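Long-range contacts in probable secreted solute-binding lipoprotein (Streptomyces coelicolor, PDB 3I3V), which probably binds a solute outside the cell and hands it to a membrane transporter, as lipid-anchored solute-binding proteins of this family do: residues V101-W109 with R283-W291; A142-L150 with T263-A271. All coordinates share one frame; numbering follows the deposited sequence.

Contact 1 of 2, residues V101-W109 with R283-W291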
loop_
_atom_site.group_PDB
_atom_site.type_symbol
_atom_site.label_atom_id
_atom_site.label_comp_id
_atom_site.label_asym_id
_atom_site.label_seq_id
_atom_site.Cartn_x
_atom_site.Cartn_y
_atom_site.Cartn_z
ATOM N N VAL C 101 -0.348 -40.152 -3.587
ATOM C CA VAL C 101 -0.557 -41.597 -3.495
ATOM C C VAL C 101 -2.003 -41.995 -3.180
ATOM O O VAL C 101 -2.640 -41.409 -2.306
ATOM C CB VAL C 101 0.337 -42.200 -2.382
ATOM C CG1 VAL C 101 0.243 -43.715 -2.401
ATOM C CG2 VAL C 101 1.779 -41.730 -2.542
ATOM N N LEU C 102 -2.520 -42.994 -3.885
ATOM C CA LEU C 102 -3.878 -43.463 -3.639
ATOM C C LEU C 102 -3.950 -43.935 -2.184
ATOM O O LEU C 102 -3.130 -44.742 -1.757
ATOM C CB LEU C 102 -4.199 -44.620 -4.590
ATOM C CG LEU C 102 -4.979 -44.361 -5.886
ATOM C CD1 LEU C 102 -4.937 -42.904 -6.270
ATOM C CD2 LEU C 102 -4.404 -45.236 -6.980
ATOM N N PRO C 103 -4.932 -43.448 -1.404
ATOM C CA PRO C 103 -5.061 -43.848 0.003
ATOM C C PRO C 103 -4.870 -45.339 0.265
ATOM O O PRO C 103 -4.124 -45.724 1.165
ATOM C CB PRO C 103 -6.459 -43.362 0.366
ATOM C CG PRO C 103 -6.573 -42.113 -0.431
ATOM C CD PRO C 103 -6.043 -42.555 -1.783
ATOM N N ALA C 104 -5.541 -46.178 -0.518
ATOM C CA ALA C 104 -5.413 -47.622 -0.356
ATOM C C ALA C 104 -3.976 -48.078 -0.636
ATOM O O ALA C 104 -3.454 -48.975 0.027
ATOM C CB ALA C 104 -6.384 -48.340 -1.286
ATOM N N ALA C 105 -3.338 -47.463 -1.622
ATOM C CA ALA C 105 -1.968 -47.823 -1.953
ATOM C C ALA C 105 -1.029 -47.514 -0.794
ATOM O O ALA C 105 -0.189 -48.333 -0.430
ATOM C CB ALA C 105 -1.515 -47.076 -3.190
ATOM N N LEU C 106 -1.169 -46.327 -0.217
ATOM C CA LEU C 106 -0.306 -45.936 0.887
ATOM C C LEU C 106 -0.522 -46.821 2.110
ATOM O O LEU C 106 0.423 -47.133 2.840
ATOM C CB LEU C 106 -0.543 -44.476 1.258
ATOM C CG LEU C 106 0.273 -44.026 2.469
ATOM C CD1 LEU C 106 1.757 -44.244 2.197
ATOM C CD2 LEU C 106 -0.028 -42.562 2.772
ATOM N N ALA C 107 -1.766 -47.229 2.325
ATOM C CA ALA C 107 -2.096 -48.081 3.456
ATOM C C ALA C 107 -1.461 -49.458 3.299
ATOM O O ALA C 107 -0.839 -49.984 4.231
ATOM C CB ALA C 107 -3.605 -48.213 3.581
ATOM N N ASP C 108 -1.617 -50.040 2.113
ATOM C CA ASP C 108 -1.070 -51.363 1.841
ATOM C C ASP C 108 0.457 -51.401 1.901
ATOM O O ASP C 108 1.049 -52.478 2.047
ATOM C CB ASP C 108 -1.557 -51.869 0.474
ATOM C CG ASP C 108 -3.042 -52.240 0.472
ATOM O OD1 ASP C 108 -3.514 -52.785 -0.548
ATOM O OD2 ASP C 108 -3.736 -51.984 1.477
ATOM N N TRP C 109 1.094 -50.236 1.788
ATOM C CA TRP C 109 2.556 -50.167 1.840
ATOM C C TRP C 109 3.068 -49.773 3.227
ATOM O O TRP C 109 4.270 -49.543 3.401
ATOM C CB TRP C 109 3.109 -49.171 0.811
ATOM C CG TRP C 109 3.336 -49.735 -0.565
ATOM C CD1 TRP C 109 2.495 -49.642 -1.639
ATOM C CD2 TRP C 109 4.493 -50.456 -1.024
ATOM N NE1 TRP C 109 3.057 -50.250 -2.734
ATOM C CE2 TRP C 109 4.279 -50.763 -2.386
ATOM C CE3 TRP C 109 5.684 -50.876 -0.415
ATOM C CZ2 TRP C 109 5.218 -51.465 -3.156
ATOM C CZ3 TRP C 109 6.623 -51.576 -1.186
ATOM C CH2 TRP C 109 6.379 -51.864 -2.540
ATOM N N ARG C 283 -7.605 -55.559 -7.264
ATOM C CA ARG C 283 -6.713 -54.416 -7.373
ATOM C C ARG C 283 -5.627 -54.579 -6.317
ATOM O O ARG C 283 -5.921 -54.831 -5.146
ATOM C CB ARG C 283 -7.458 -53.089 -7.167
ATOM C CG ARG C 283 -8.377 -52.697 -8.328
ATOM C CD ARG C 283 -8.983 -51.300 -8.154
ATOM N NE ARG C 283 -8.038 -50.211 -8.429
ATOM C CZ ARG C 283 -8.280 -48.923 -8.171
ATOM N NH1 ARG C 283 -9.434 -48.555 -7.628
ATOM N NH2 ARG C 283 -7.368 -47.996 -8.456
ATOM N N ALA C 284 -4.374 -54.464 -6.748
ATOM C CA ALA C 284 -3.219 -54.573 -5.863
ATOM C C ALA C 284 -2.367 -53.335 -6.143
ATOM O O ALA C 284 -2.253 -52.902 -7.294
ATOM C CB ALA C 284 -2.434 -55.849 -6.169
ATOM N N TYR C 285 -1.782 -52.759 -5.097
ATOM C CA TYR C 285 -0.973 -51.561 -5.249
ATOM C C TYR C 285 0.459 -51.800 -4.810
ATOM O O TYR C 285 1.202 -50.846 -4.572
ATOM C CB TYR C 285 -1.564 -50.434 -4.406
ATOM C CG TYR C 285 -3.014 -50.133 -4.711
ATOM C CD1 TYR C 285 -3.377 -49.434 -5.864
ATOM C CD2 TYR C 285 -4.027 -50.579 -3.865
ATOM C CE1 TYR C 285 -4.716 -49.189 -6.172
ATOM C CE2 TYR C 285 -5.367 -50.338 -4.162
ATOM C CZ TYR C 285 -5.703 -49.647 -5.320
ATOM O OH TYR C 285 -7.029 -49.454 -5.638
ATOM N N THR C 286 0.859 -53.063 -4.705
ATOM C CA THR C 286 2.207 -53.353 -4.249
ATOM C C THR C 286 3.164 -53.973 -5.245
ATOM O O THR C 286 4.003 -54.799 -4.886
ATOM C CB THR C 286 2.196 -54.197 -2.952
ATOM O OG1 THR C 286 1.354 -55.346 -3.120
ATOM C CG2 THR C 286 1.708 -53.348 -1.782
ATOM N N LEU C 287 3.025 -53.574 -6.504
ATOM C CA LEU C 287 3.943 -54.016 -7.542
ATOM C C LEU C 287 5.111 -53.036 -7.368
ATOM O O LEU C 287 5.074 -52.187 -6.465
ATOM C CB LEU C 287 3.308 -53.884 -8.927
ATOM C CG LEU C 287 2.461 -55.097 -9.339
ATOM C CD1 LEU C 287 1.311 -55.277 -8.366
ATOM C CD2 LEU C 287 1.945 -54.911 -10.760
ATOM N N ILE C 288 6.132 -53.139 -8.209
ATOM C CA ILE C 288 7.313 -52.282 -8.102
ATOM C C ILE C 288 7.144 -50.920 -7.404
ATOM O O ILE C 288 6.327 -50.092 -7.796
ATOM C CB ILE C 288 7.944 -52.072 -9.484
ATOM C CG1 ILE C 288 8.460 -53.418 -10.002
ATOM C CG2 ILE C 288 9.074 -51.047 -9.403
ATOM C CD1 ILE C 288 9.235 -53.330 -11.297
ATOM N N GLY C 289 7.926 -50.720 -6.345
ATOM C CA GLY C 289 7.901 -49.477 -5.596
ATOM C C GLY C 289 9.331 -48.995 -5.410
ATOM O O GLY C 289 10.267 -49.752 -5.689
ATOM N N PHE C 290 9.503 -47.752 -4.949
ATOM C CA PHE C 290 10.830 -47.164 -4.729
ATOM C C PHE C 290 11.295 -47.318 -3.272
ATOM O O PHE C 290 10.649 -46.812 -2.353
ATOM C CB PHE C 290 10.816 -45.660 -5.080
ATOM C CG PHE C 290 10.633 -45.366 -6.554
ATOM C CD1 PHE C 290 11.697 -45.479 -7.444
ATOM C CD2 PHE C 290 9.391 -44.955 -7.048
ATOM C CE1 PHE C 290 11.534 -45.182 -8.809
ATOM C CE2 PHE C 290 9.226 -44.661 -8.404
ATOM C CZ PHE C 290 10.302 -44.774 -9.285
ATOM N N TRP C 291 12.421 -47.998 -3.061
ATOM C CA TRP C 291 12.942 -48.179 -1.711
ATOM C C TRP C 291 14.231 -47.377 -1.560
ATOM O O TRP C 291 14.979 -47.214 -2.528
ATOM C CB TRP C 291 13.239 -49.658 -1.427
ATOM C CG TRP C 291 12.081 -50.585 -1.637
ATOM C CD1 TRP C 291 11.416 -50.817 -2.808
ATOM C CD2 TRP C 291 11.491 -51.458 -0.661
ATOM N NE1 TRP C 291 10.455 -51.783 -2.625
ATOM C CE2 TRP C 291 10.480 -52.196 -1.319
ATOM C CE3 TRP C 291 11.722 -51.691 0.703
ATOM C CZ2 TRP C 291 9.701 -53.151 -0.660
ATOM C CZ3 TRP C 291 10.949 -52.640 1.357
ATOM C CH2 TRP C 291 9.952 -53.360 0.676
HETATM O O HOH W 1 -2.232 -53.918 -2.728
#
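The indole N-H of Trp109 reaches the backbone carbonyl of Tyr285, NE1 to O 2.7 Å. This hydrogen bond is moderately bent, 145° at the hydrogen, and the oxygen is tilted somewhat out of the indole plane. A water links the segments a second time: it donates to Asp108 OD1 (2.8 Å) and accepts from Tyr285 N, so both backbone polar atoms of Tyr285 are engaged. Another polar atom, Leu287 O, meets the indole edge near CZ2.

Side chains of both segments also meet through carbon. The methyl CG2 of Thr286 lies 3.7 Å from the centroid of the Trp109 five-membered ring, a CH-pi contact; with OG1 between the backbone N and the carbonyl carbon (chi1 51°), CG2 falls anti to the carbonyl carbon and over the indole. Tyr285 lies against the helix: Ala105 CB touches its CB at 3.6 Å, Ala104 CB its CE2 at 3.6 Å, and Leu102 CD2 approaches CE1 at 4.0 Å from the N-cap residue.

Between the two tryptophans, Trp109 CZ3 comes to 3.5 Å from Trp291 CZ2, with the six-membered ring planes 75° apart.

Helix 103-108 thus covers the link between strands 280-284 and 289-292, which belong to different sheets. Gln353 of strand 352-354 bonds the Tyr285 hydroxyl, Ala123 of strand 122-131 touches the Tyr285 side chain, and Val70 O of strand 67-70 receives the Trp291 indole N-H.

Contact 2 of 2, residues A142-L150 with T263-A271; sequences AIPTTGDQL and TEVGGWPLA
Thr145 and Leu270 join the backbones where the segments pack most tightly: Leu270 N donates to Thr145 O at 3.0 Å and 162°, and Gly147 N donates to Leu270 O at 2.8 Å. The second donor stands 44° above the carbonyl plane of Leu270. These bonds make a single beta bridge pairing Thr146 with Leu270, reinforced by CA-H...O contacts from Pro269 CA to Thr145 O and from Thr146 CA to Leu270 O. The ring of Pro269 wedges in beside them, its CG 3.3 Å from Pro144 O and 4.0 Å from Leu150 CB. Leu150, with CG anti to its backbone N (chi1 176°), brings CD2 to 3.6 Å from Trp268 CZ2, the two side chains crossing at about a right angle.

The bridge closes at the start of helix 147-159, where Thr146 is the N-cap and forms a capping box with Gln149: Gln149 N donates to Thr146 OG1 and Thr146 N to Gln149 OE1, both weakly. In addition, OE1 accepts from Thr145 N at 2.9 Å, fixing the turn whose carbonyl grips Leu270. Leu215 touches both Leu150 and Trp268, extending the apolar cluster to helix 203-217.

Packing is looser toward strand 263-266. Ile143 approaches Glu264 through CG2, 4.1 Å from OE1, and the backbones diverge, with 8.3 Å between the CA atoms of Ile143 and Gly266. Tyr130 of strand 122-131 touches Ile143, Pro144 and Pro269, while Glu264 directs OE2 to a salt bridge with Arg132. The side chains of Thr145 and Gln149 are on the solvent-exposed side.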
loop_
_atom_site.group_PDB
_atom_site.type_symbol
_atom_site.label_atom_id
_atom_site.label_comp_id
_atom_site.label_asym_id
_atom_site.label_seq_id
_atom_site.Cartn_x
_atom_site.Cartn_y
_atom_site.Cartn_z
ATOM N N ALA C 142 -27.173 -58.065 -22.155
ATOM C CA ALA C 142 -26.612 -57.254 -21.077
ATOM C C ALA C 142 -25.552 -58.076 -20.369
ATOM O O ALA C 142 -25.713 -59.284 -20.222
ATOM C CB ALA C 142 -27.699 -56.859 -20.097
ATOM N N ILE C 143 -24.463 -57.439 -19.942
ATOM C CA ILE C 143 -23.427 -58.187 -19.244
ATOM C C ILE C 143 -23.981 -58.542 -17.863
ATOM O O ILE C 143 -24.515 -57.685 -17.162
ATOM C CB ILE C 143 -22.093 -57.379 -19.103
ATOM C CG1 ILE C 143 -22.105 -56.516 -17.839
ATOM C CG2 ILE C 143 -21.877 -56.516 -20.331
ATOM C CD1 ILE C 143 -20.778 -55.799 -17.563
ATOM N N PRO C 144 -23.875 -59.819 -17.463
ATOM C CA PRO C 144 -24.375 -60.280 -16.160
ATOM C C PRO C 144 -23.821 -59.527 -14.953
ATOM O O PRO C 144 -22.623 -59.291 -14.854
ATOM C CB PRO C 144 -23.994 -61.764 -16.149
ATOM C CG PRO C 144 -22.768 -61.809 -17.016
ATOM C CD PRO C 144 -23.157 -60.900 -18.159
ATOM N N THR C 145 -24.709 -59.162 -14.034
ATOM C CA THR C 145 -24.347 -58.440 -12.821
ATOM C C THR C 145 -24.535 -59.316 -11.581
ATOM O O THR C 145 -23.957 -59.060 -10.527
ATOM C CB THR C 145 -25.214 -57.176 -12.698
ATOM O OG1 THR C 145 -24.766 -56.214 -13.659
ATOM C CG2 THR C 145 -25.137 -56.579 -11.304
ATOM N N THR C 146 -25.348 -60.354 -11.709
ATOM C CA THR C 146 -25.612 -61.236 -10.587
ATOM C C THR C 146 -25.317 -62.683 -10.938
ATOM O O THR C 146 -25.303 -63.066 -12.112
ATOM C CB THR C 146 -27.076 -61.126 -10.146
ATOM O OG1 THR C 146 -27.929 -61.362 -11.275
ATOM C CG2 THR C 146 -27.364 -59.734 -9.579
ATOM N N GLY C 147 -25.073 -63.476 -9.900
ATOM C CA GLY C 147 -24.774 -64.879 -10.089
ATOM C C GLY C 147 -25.823 -65.583 -10.920
ATOM O O GLY C 147 -25.492 -66.433 -11.748
ATOM N N ASP C 148 -27.091 -65.242 -10.697
ATOM C CA ASP C 148 -28.177 -65.853 -11.460
ATOM C C ASP C 148 -28.085 -65.499 -12.936
ATOM O O ASP C 148 -28.261 -66.354 -13.798
ATOM C CB ASP C 148 -29.541 -65.415 -10.924
ATOM C CG ASP C 148 -29.887 -66.078 -9.618
ATOM O OD1 ASP C 148 -29.383 -67.196 -9.370
ATOM O OD2 ASP C 148 -30.672 -65.489 -8.846
ATOM N N GLN C 149 -27.814 -64.235 -13.231
ATOM C CA GLN C 149 -27.702 -63.805 -14.622
ATOM C C GLN C 149 -26.469 -64.429 -15.278
ATOM O O GLN C 149 -26.519 -64.830 -16.443
ATOM C CB GLN C 149 -27.624 -62.281 -14.701
ATOM C CG GLN C 149 -28.855 -61.578 -14.162
ATOM C CD GLN C 149 -28.664 -60.072 -14.041
ATOM O OE1 GLN C 149 -27.569 -59.551 -14.264
ATOM N NE2 GLN C 149 -29.734 -59.370 -13.672
ATOM N N LEU C 150 -25.370 -64.514 -14.527
ATOM C CA LEU C 150 -24.140 -65.095 -15.053
ATOM C C LEU C 150 -24.398 -66.528 -15.466
ATOM O O LEU C 150 -23.983 -66.960 -16.537
ATOM C CB LEU C 150 -23.027 -65.065 -14.003
ATOM C CG LEU C 150 -21.689 -65.727 -14.373
ATOM C CD1 LEU C 150 -21.085 -65.078 -15.617
ATOM C CD2 LEU C 150 -20.730 -65.605 -13.198
ATOM N N THR C 263 -15.264 -55.584 -26.944
ATOM C CA THR C 263 -15.104 -56.183 -25.623
ATOM C C THR C 263 -15.356 -55.104 -24.572
ATOM O O THR C 263 -14.978 -53.947 -24.741
ATOM C CB THR C 263 -13.678 -56.801 -25.428
ATOM O OG1 THR C 263 -13.575 -58.014 -26.180
ATOM C CG2 THR C 263 -13.415 -57.129 -23.957
ATOM N N GLU C 264 -16.017 -55.488 -23.491
ATOM C CA GLU C 264 -16.324 -54.565 -22.412
ATOM C C GLU C 264 -15.827 -55.110 -21.078
ATOM O O GLU C 264 -15.912 -56.307 -20.826
ATOM C CB GLU C 264 -17.829 -54.335 -22.340
ATOM C CG GLU C 264 -18.363 -53.396 -23.403
ATOM C CD GLU C 264 -19.867 -53.241 -23.330
ATOM O OE1 GLU C 264 -20.409 -53.176 -22.203
ATOM O OE2 GLU C 264 -20.506 -53.175 -24.399
ATOM N N VAL C 265 -15.320 -54.230 -20.221
ATOM C CA VAL C 265 -14.822 -54.660 -18.922
ATOM C C VAL C 265 -15.760 -54.285 -17.789
ATOM O O VAL C 265 -16.394 -53.225 -17.810
ATOM C CB VAL C 265 -13.423 -54.070 -18.616
ATOM C CG1 VAL C 265 -12.406 -54.592 -19.612
ATOM C CG2 VAL C 265 -13.476 -52.560 -18.645
ATOM N N GLY C 266 -15.841 -55.175 -16.805
ATOM C CA GLY C 266 -16.678 -54.957 -15.643
ATOM C C GLY C 266 -16.101 -55.728 -14.465
ATOM O O GLY C 266 -14.892 -55.958 -14.398
ATOM N N GLY C 267 -16.965 -56.123 -13.536
ATOM C CA GLY C 267 -16.519 -56.875 -12.382
ATOM C C GLY C 267 -17.187 -58.234 -12.372
ATOM O O GLY C 267 -17.997 -58.544 -13.248
ATOM N N TRP C 268 -16.850 -59.058 -11.389
ATOM C CA TRP C 268 -17.444 -60.384 -11.296
ATOM C C TRP C 268 -18.816 -60.282 -10.616
ATOM O O TRP C 268 -18.958 -59.659 -9.564
ATOM C CB TRP C 268 -16.503 -61.323 -10.528
ATOM C CG TRP C 268 -16.979 -62.736 -10.524
ATOM C CD1 TRP C 268 -17.834 -63.308 -9.630
ATOM C CD2 TRP C 268 -16.711 -63.735 -11.520
ATOM N NE1 TRP C 268 -18.122 -64.595 -10.009
ATOM C CE2 TRP C 268 -17.447 -64.882 -11.165
ATOM C CE3 TRP C 268 -15.925 -63.768 -12.678
ATOM C CZ2 TRP C 268 -17.421 -66.053 -11.925
ATOM C CZ3 TRP C 268 -15.898 -64.934 -13.434
ATOM C CH2 TRP C 268 -16.642 -66.058 -13.053
ATOM N N PRO C 269 -19.852 -60.878 -11.228
ATOM C CA PRO C 269 -21.217 -60.852 -10.691
ATOM C C PRO C 269 -21.293 -61.194 -9.214
ATOM O O PRO C 269 -20.481 -61.956 -8.708
ATOM C CB PRO C 269 -21.944 -61.865 -11.562
ATOM C CG PRO C 269 -21.296 -61.652 -12.887
ATOM C CD PRO C 269 -19.814 -61.601 -12.510
ATOM N N LEU C 270 -22.284 -60.629 -8.531
ATOM C CA LEU C 270 -22.473 -60.858 -7.105
ATOM C C LEU C 270 -23.602 -61.836 -6.796
ATOM O O LEU C 270 -24.563 -61.970 -7.565
ATOM C CB LEU C 270 -22.784 -59.537 -6.399
ATOM C CG LEU C 270 -21.770 -58.393 -6.469
ATOM C CD1 LEU C 270 -22.364 -57.205 -5.768
ATOM C CD2 LEU C 270 -20.443 -58.783 -5.821
ATOM N N ALA C 271 -23.470 -62.514 -5.660
ATOM C CA ALA C 271 -24.487 -63.444 -5.186
ATOM C C ALA C 271 -25.345 -62.573 -4.275
ATOM O O ALA C 271 -24.954 -61.448 -3.957
ATOM C CB ALA C 271 -23.848 -64.566 -4.386
#

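The centres of contacts 1 and 2 lie 28 Å apart, and their nearest atoms are about 9 Å apart without touching. Along the chain the segments run 101-109, 142-150, 263-271 and 283-291, so contact 2 is nested inside the loop closed by contact 1. Their later segments follow closely: strand 263-266 leads on to strand 280-284, and both pair antiparallel with strand 122-131 in the larger mixed sheet. Contact 1 continues into strand 289-292, at the outside of the four-stranded sheet, so it lies where the chain passes between the two sheets, whereas contact 2 is confined to the side of the larger one. This arrangement is consistent with the two-lobed periplasmic-binding-protein fold.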